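CG5036 (Drosophila melanogaster, PDB 4IGU) probably binds G-protein alpha subunits through this RGS domain, speeding their GTP hydrolysis as a GTPase activator and possibly also slowing GDP release. Local coordinates at residues S25-K28 and L29-T33; V96-I99 and V100-M104; T121-H124 and R125-P129. All coordinates share one frame; numbering follows the deposited sequence.

Contact 1: residues S25-K28 and L29-T33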
loop_
_atom_site.group_PDB
_atom_site.type_symbol
_atom_site.label_atom_id
_atom_site.label_comp_id
_atom_site.label_asym_id
_atom_site.label_seq_id
_atom_site.Cartn_x
_atom_site.Cartn_y
_atom_site.Cartn_z
ATOM N N SER A 25 -13.482 6.248 5.343
ATOM C CA SER A 25 -12.977 4.887 5.486
ATOM C C SER A 25 -11.666 4.724 4.726
ATOM O O SER A 25 -11.443 5.402 3.731
ATOM C CB SER A 25 -13.994 3.870 4.973
ATOM O OG SER A 25 -14.079 3.907 3.557
ATOM N N PHE A 26 -10.815 3.820 5.212
ATOM C CA PHE A 26 -9.553 3.481 4.573
ATOM C C PHE A 26 -9.810 2.981 3.153
ATOM O O PHE A 26 -9.061 3.291 2.223
ATOM C CB PHE A 26 -8.836 2.420 5.418
ATOM C CG PHE A 26 -7.433 2.120 4.970
ATOM C CD1 PHE A 26 -6.535 3.145 4.702
ATOM C CD2 PHE A 26 -7.004 0.802 4.836
ATOM C CE1 PHE A 26 -5.237 2.859 4.295
ATOM C CE2 PHE A 26 -5.717 0.505 4.425
ATOM C CZ PHE A 26 -4.825 1.533 4.157
ATOM N N ASP A 27 -10.893 2.223 2.991
ATOM C CA ASP A 27 -11.282 1.689 1.694
ATOM C C ASP A 27 -11.397 2.805 0.656
ATOM O O ASP A 27 -10.881 2.687 -0.460
ATOM C CB ASP A 27 -12.620 0.953 1.821
ATOM C CG ASP A 27 -12.967 0.158 0.583
ATOM O OD1 ASP A 27 -12.274 -0.842 0.312
ATOM O OD2 ASP A 27 -13.941 0.521 -0.106
ATOM N N LYS A 28 -12.072 3.886 1.044
ATOM C CA LYS A 28 -12.255 5.057 0.191
ATOM C C LYS A 28 -10.914 5.629 -0.220
ATOM O O LYS A 28 -10.698 5.969 -1.389
ATOM C CB LYS A 28 -13.020 6.138 0.949
ATOM C CG LYS A 28 -14.506 5.904 1.051
ATOM C CD LYS A 28 -15.181 6.169 -0.275
ATOM C CE LYS A 28 -16.689 6.022 -0.150
ATOM N NZ LYS A 28 -17.060 4.694 0.409
ATOM N N LEU A 29 -10.019 5.738 0.758
ATOM C CA LEU A 29 -8.675 6.245 0.517
ATOM C C LEU A 29 -7.973 5.331 -0.482
ATOM O O LEU A 29 -7.491 5.783 -1.521
ATOM C CB LEU A 29 -7.897 6.344 1.839
ATOM C CG LEU A 29 -6.442 6.813 1.802
ATOM C CD1 LEU A 29 -6.364 8.162 1.140
ATOM C CD2 LEU A 29 -5.858 6.895 3.195
ATOM N N MET A 30 -7.963 4.034 -0.191
ATOM C CA MET A 30 -7.215 3.076 -1.009
ATOM C C MET A 30 -7.775 2.857 -2.421
ATOM O O MET A 30 -7.056 2.394 -3.310
ATOM C CB MET A 30 -7.077 1.742 -0.267
ATOM C CG MET A 30 -6.215 1.831 0.979
ATOM S SD MET A 30 -4.498 2.282 0.595
ATOM C CE MET A 30 -3.870 0.675 0.061
ATOM N N LYS A 31 -9.046 3.195 -2.635
ATOM C CA LYS A 31 -9.647 3.063 -3.960
ATOM C C LYS A 31 -9.428 4.292 -4.845
ATOM O O LYS A 31 -9.743 4.277 -6.036
ATOM C CB LYS A 31 -11.140 2.762 -3.849
ATOM C CG LYS A 31 -11.434 1.288 -3.584
ATOM C CD LYS A 31 -12.907 1.068 -3.281
ATOM C CE LYS A 31 -13.220 -0.420 -3.091
ATOM N NZ LYS A 31 -14.597 -0.597 -2.544
ATOM N N SER A 32 -8.871 5.350 -4.270
ATOM C CA SER A 32 -8.674 6.598 -5.004
ATOM C C SER A 32 -7.259 6.685 -5.583
ATOM O O SER A 32 -6.271 6.406 -4.888
ATOM C CB SER A 32 -8.957 7.785 -4.075
ATOM O OG SER A 32 -8.623 9.023 -4.677
ATOM N N THR A 33 -7.158 7.051 -6.859
ATOM C CA THR A 33 -5.847 7.222 -7.474
ATOM C C THR A 33 -5.117 8.345 -6.752
ATOM O O THR A 33 -3.934 8.228 -6.442
ATOM C CB THR A 33 -5.937 7.551 -8.976
ATOM O OG1 THR A 33 -6.568 6.466 -9.678
ATOM C CG2 THR A 33 -4.537 7.778 -9.548
#
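Met-30 and Phe-26, one helical turn apart, meet as a Met-aromatic pair, and the methionine can be followed outward atom by atom. Its CB rests against the carbonyl of Phe-26, with O 3.5 Å from Met-30 CB. Chi1 of -66° sets Met-30 CG beside its own backbone N, and from there CG reaches over one face of the phenylalanine ring, 3.6 Å from the centroid, in a CH-pi contact. The chain then bends, and SD settles obliquely toward the rim, 3.7 Å from Phe-26 CZ. At the ring's edge, Leu-29 CD2 lies 4.1 Å from Phe-26 CD1. Underneath runs the backbone bond from Met-30 N to Phe-26 O, 2.8 Å long and close to straight. On another side of the helix, Lys-31, extended beyond CG, carries NZ to the syn lone pair of Asp-27 OD2 at 2.8 Å, a salt bridge across one turn. The helix opens at Ser-25, an N-cap whose OG accepts from Lys-28 N at 3.2 Å. Within the RGS domain this short helix 26-30 packs on helix 113-132, where Phe-26 stacks with His-124 and meets Tyr-120, while Leu-29 leans on Tyr-128 and Phe-131.

Contact 2: residues V96-I99 and V100-M104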
loop_
_atom_site.group_PDB
_atom_site.type_symbol
_atom_site.label_atom_id
_atom_site.label_comp_id
_atom_site.label_asym_id
_atom_site.label_seq_id
_atom_site.Cartn_x
_atom_site.Cartn_y
_atom_site.Cartn_z
ATOM N N VAL A 96 3.976 -16.055 8.410
ATOM C CA VAL A 96 3.686 -15.557 7.063
ATOM C C VAL A 96 4.918 -15.653 6.148
ATOM O O VAL A 96 4.806 -15.985 4.963
ATOM C CB VAL A 96 3.146 -14.111 7.125
ATOM C CG1 VAL A 96 3.117 -13.457 5.728
ATOM C CG2 VAL A 96 1.763 -14.107 7.769
ATOM N N ARG A 97 6.096 -15.355 6.680
ATOM C CA ARG A 97 7.313 -15.455 5.864
ATOM C C ARG A 97 7.527 -16.866 5.319
ATOM O O ARG A 97 7.923 -17.046 4.161
ATOM C CB ARG A 97 8.550 -15.023 6.658
ATOM C CG ARG A 97 8.702 -13.523 6.786
ATOM C CD ARG A 97 10.036 -13.145 7.433
ATOM N NE ARG A 97 10.452 -11.818 6.993
ATOM C CZ ARG A 97 11.270 -11.583 5.966
ATOM N NH1 ARG A 97 11.801 -12.584 5.263
ATOM N NH2 ARG A 97 11.568 -10.331 5.649
ATOM N N GLU A 98 7.255 -17.861 6.157
ATOM C CA GLU A 98 7.430 -19.257 5.779
ATOM C C GLU A 98 6.436 -19.671 4.708
ATOM O O GLU A 98 6.779 -20.442 3.808
ATOM C CB GLU A 98 7.290 -20.165 7.004
ATOM C CG GLU A 98 8.460 -20.081 7.961
ATOM C CD GLU A 98 9.790 -20.391 7.271
ATOM O OE1 GLU A 98 9.815 -21.279 6.386
ATOM O OE2 GLU A 98 10.805 -19.742 7.611
ATOM N N ILE A 99 5.207 -19.162 4.806
ATOM C CA ILE A 99 4.186 -19.432 3.796
ATOM C C ILE A 99 4.589 -18.856 2.443
ATOM O O ILE A 99 4.512 -19.551 1.427
ATOM C CB ILE A 99 2.798 -18.878 4.201
ATOM C CG1 ILE A 99 2.247 -19.647 5.403
ATOM C CG2 ILE A 99 1.824 -18.988 3.033
ATOM C CD1 ILE A 99 0.958 -19.068 5.997
ATOM N N VAL A 100 5.009 -17.590 2.433
ATOM C CA VAL A 100 5.463 -16.930 1.208
ATOM C C VAL A 100 6.673 -17.654 0.587
ATOM O O VAL A 100 6.700 -17.896 -0.627
ATOM C CB VAL A 100 5.778 -15.438 1.460
ATOM C CG1 VAL A 100 6.421 -14.797 0.234
ATOM C CG2 VAL A 100 4.502 -14.701 1.838
ATOM N N ASN A 101 7.651 -18.023 1.412
ATOM C CA ASN A 101 8.813 -18.782 0.927
ATOM C C ASN A 101 8.396 -20.045 0.209
ATOM O O ASN A 101 8.886 -20.354 -0.881
ATOM C CB ASN A 101 9.759 -19.161 2.079
ATOM C CG ASN A 101 10.500 -17.975 2.638
ATOM O OD1 ASN A 101 10.413 -16.870 2.106
ATOM N ND2 ASN A 101 11.249 -18.194 3.720
ATOM N N ARG A 102 7.492 -20.798 0.824
ATOM C CA ARG A 102 7.042 -22.026 0.193
ATOM C C ARG A 102 6.283 -21.711 -1.094
ATOM O O ARG A 102 6.422 -22.440 -2.078
ATOM C CB ARG A 102 6.198 -22.877 1.168
ATOM C CG ARG A 102 7.006 -23.373 2.388
ATOM C CD ARG A 102 6.258 -24.417 3.241
ATOM N NE ARG A 102 5.234 -23.829 4.112
ATOM C CZ ARG A 102 5.443 -23.448 5.374
ATOM N NH1 ARG A 102 4.449 -22.928 6.092
ATOM N NH2 ARG A 102 6.647 -23.586 5.920
ATOM N N ASN A 103 5.482 -20.636 -1.091
ATOM C CA ASN A 103 4.699 -20.265 -2.289
ATOM C C ASN A 103 5.573 -19.805 -3.442
ATOM O O ASN A 103 5.109 -19.716 -4.576
ATOM C CB ASN A 103 3.686 -19.151 -1.993
ATOM C CG ASN A 103 2.516 -19.617 -1.140
ATOM O OD1 ASN A 103 2.333 -20.807 -0.928
ATOM N ND2 ASN A 103 1.706 -18.671 -0.669
ATOM N N MET A 104 6.827 -19.474 -3.150
ATOM C CA MET A 104 7.716 -18.930 -4.167
ATOM C C MET A 104 8.373 -20.007 -4.997
ATOM O O MET A 104 9.081 -19.704 -5.967
ATOM C CB MET A 104 8.781 -18.017 -3.541
ATOM C CG MET A 104 8.264 -16.601 -3.265
ATOM S SD MET A 104 7.749 -15.713 -4.766
ATOM C CE MET A 104 9.256 -15.666 -5.734
#
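With chi1 of -71°, Asn-101 sets CG beside its own backbone N and brings its amide back over the carbonyl of Arg-97, so that Asn-101 CG lies 3.1 Å from Arg-97 O. Arg-102 starts the same way and then bends at chi3, -77°, which folds its guanidinium over the preceding turn. The carbonyl oxygen of Glu-98 sits beneath the centre of that flat group, and NH2 of Arg-102 comes 3.6 Å from Glu-98 CB. The carboxylate adds only a long salt bridge, Glu-98 OE1 to Arg-102 NH2 at 3.9 Å; the oxygen is far off the guanidinium plane, so the attraction is one of charge, without a directed hydrogen bond. These groups lie on helix 94-103 of the all-helical RGS domain, whose regular i to i+4 bonding includes Val-100 N to Val-96 O at 3.0 Å. Its inward valines pack on neighbours: Val-96 on helix 113-132, Val-100 on Tyr-78 and Phe-112. Asn-101 OD1 turns to Tyr-78 OH, a hydrogen bond to helix 67-81; an alanine here, lacking the amide, would probably weaken that link and leave the tyrosine hydroxyl freer to turn. Beyond it, Asn-103 ND2 lies 3.7 Å from Ile-99 CG2 and donates to Thr-111 O.

Contact 3: residues T121-H124 and R125-P129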
loop_
_atom_site.group_PDB
_atom_site.type_symbol
_atom_site.label_atom_id
_atom_site.label_comp_id
_atom_site.label_asym_id
_atom_site.label_seq_id
_atom_site.Cartn_x
_atom_site.Cartn_y
_atom_site.Cartn_z
ATOM N N THR A 121 -3.577 -4.428 6.739
ATOM C CA THR A 121 -4.110 -4.277 8.089
ATOM C C THR A 121 -3.226 -3.325 8.893
ATOM O O THR A 121 -3.711 -2.518 9.696
ATOM C CB THR A 121 -4.202 -5.646 8.803
ATOM O OG1 THR A 121 -5.075 -6.515 8.064
ATOM C CG2 THR A 121 -4.724 -5.491 10.235
ATOM N N LEU A 122 -1.923 -3.418 8.653
ATOM C CA LEU A 122 -0.945 -2.541 9.281
ATOM C C LEU A 122 -1.191 -1.074 8.913
ATOM O O LEU A 122 -1.287 -0.216 9.791
ATOM C CB LEU A 122 0.456 -2.980 8.844
ATOM C CG LEU A 122 1.688 -2.208 9.297
ATOM C CD1 LEU A 122 1.599 -1.973 10.771
ATOM C CD2 LEU A 122 2.941 -2.992 8.968
ATOM N N MET A 123 -1.275 -0.782 7.618
ATOM C CA MET A 123 -1.557 0.579 7.166
ATOM C C MET A 123 -2.907 1.058 7.699
ATOM O O MET A 123 -3.074 2.219 8.074
ATOM C CB MET A 123 -1.565 0.648 5.638
ATOM C CG MET A 123 -0.174 0.550 4.998
ATOM S SD MET A 123 -0.269 0.663 3.196
ATOM C CE MET A 123 -1.302 -0.756 2.795
ATOM N N HIS A 124 -3.875 0.153 7.725
ATOM C CA HIS A 124 -5.226 0.501 8.158
ATOM C C HIS A 124 -5.282 0.915 9.624
ATOM O O HIS A 124 -5.994 1.852 9.988
ATOM C CB HIS A 124 -6.157 -0.687 7.939
ATOM C CG HIS A 124 -7.609 -0.366 8.124
ATOM N ND1 HIS A 124 -8.589 -1.330 8.085
ATOM C CD2 HIS A 124 -8.242 0.811 8.347
ATOM C CE1 HIS A 124 -9.769 -0.765 8.276
ATOM N NE2 HIS A 124 -9.586 0.532 8.439
ATOM N N ARG A 125 -4.527 0.220 10.464
ATOM C CA ARG A 125 -4.655 0.385 11.904
ATOM C C ARG A 125 -3.612 1.322 12.494
ATOM O O ARG A 125 -3.856 1.974 13.510
ATOM C CB ARG A 125 -4.561 -0.982 12.581
ATOM C CG ARG A 125 -5.723 -1.904 12.268
ATOM C CD ARG A 125 -6.928 -1.537 13.114
ATOM N NE ARG A 125 -8.121 -1.231 12.324
ATOM C CZ ARG A 125 -8.947 -2.148 11.824
ATOM N NH1 ARG A 125 -8.701 -3.441 12.009
ATOM N NH2 ARG A 125 -10.017 -1.774 11.133
ATOM N N ASP A 126 -2.443 1.379 11.874
ATOM C CA ASP A 126 -1.336 2.136 12.449
ATOM C C ASP A 126 -1.184 3.499 11.778
ATOM O O ASP A 126 -1.385 4.542 12.404
ATOM C CB ASP A 126 -0.031 1.328 12.363
ATOM C CG ASP A 126 1.135 2.009 13.070
ATOM O OD1 ASP A 126 1.024 2.286 14.279
ATOM O OD2 ASP A 126 2.157 2.284 12.409
ATOM N N SER A 127 -0.852 3.493 10.492
ATOM C CA SER A 127 -0.530 4.735 9.798
ATOM C C SER A 127 -1.756 5.535 9.341
ATOM O O SER A 127 -1.683 6.763 9.203
ATOM C CB SER A 127 0.423 4.465 8.630
ATOM O OG SER A 127 -0.089 3.463 7.777
ATOM N N TYR A 128 -2.883 4.859 9.119
ATOM C CA TYR A 128 -4.082 5.551 8.639
ATOM C C TYR A 128 -4.695 6.524 9.666
ATOM O O TYR A 128 -5.033 7.651 9.304
ATOM C CB TYR A 128 -5.121 4.565 8.085
ATOM C CG TYR A 128 -6.455 5.174 7.685
ATOM C CD1 TYR A 128 -6.547 6.075 6.639
ATOM C CD2 TYR A 128 -7.625 4.797 8.328
ATOM C CE1 TYR A 128 -7.774 6.611 6.267
ATOM C CE2 TYR A 128 -8.847 5.326 7.969
ATOM C CZ TYR A 128 -8.919 6.229 6.939
ATOM O OH TYR A 128 -10.145 6.743 6.585
ATOM N N PRO A 129 -4.860 6.094 10.933
ATOM C CA PRO A 129 -5.315 7.087 11.914
ATOM C C PRO A 129 -4.394 8.305 12.006
ATOM O O PRO A 129 -4.905 9.419 12.130
ATOM C CB PRO A 129 -5.291 6.304 13.227
ATOM C CG PRO A 129 -5.633 4.905 12.812
ATOM C CD PRO A 129 -4.948 4.718 11.472
#
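Between Met-123 and Tyr-128 the backbone widens into a pi-type turn, with Tyr-128 N bonding to Met-123 O, five residues back, at 2.8 Å; the helix kinks beyond it, where the ring nitrogen of Pro-129 has no hydrogen to give. The same carbonyl takes a second donor, Ser-127 OG, at 3.2 Å. Chi1 of 53° holds this hydroxyl between its own backbone N and carbonyl carbon, from where it approaches Met-123 O in the carbonyl plane, on a lone pair. Two donors thus share one carbonyl oxygen at the widened turn. Pro-129 CD, meanwhile, packs 3.4 Å from His-124 O. Arg-125 lies alongside His-124 with its NH2 over one face of the imidazole and its CZ 3.8 Å from His-124 ND1; the two planes are 39° apart, so the groups are tilted rather than flatly stacked. The edge of the imidazole receives Tyr-128, whose CD2 is 4.0 Å from His-124 CD2. On another side Leu-122 CD1 touches Asp-126 CB, while the aspartate's carboxylate pairs with Arg-130. In the RGS bundle, helix 113-132 here sends Met-123 against helices 26-30, 33-45 and 50-61, Ser-127 against Phe-39 and Leu-43, and Tyr-128 OH to Trp-22 O.

Read from the N terminus, the three contacts come in series, none nesting in or crossing another, and each closes no more than a turn or so of helix. Contact 1 covers helix 26-30 and its flanking caps. After helices 33-45, 50-61 and 67-81 comes contact 2 on helix 94-103, on the opposite side of the chain's centre, its nearest atoms about 17 Å from contact 1. Contact 3 follows on helix 113-132, which brings the chain back to touch contact 1. Contacts 2 and 3 do not touch, but the first turns of helix 113-132, with Glu-114, Ala-115 and Gln-118, meet Val-96. Helix 113-132 thus touches helix 94-103 near its own start and helix 26-30 further along.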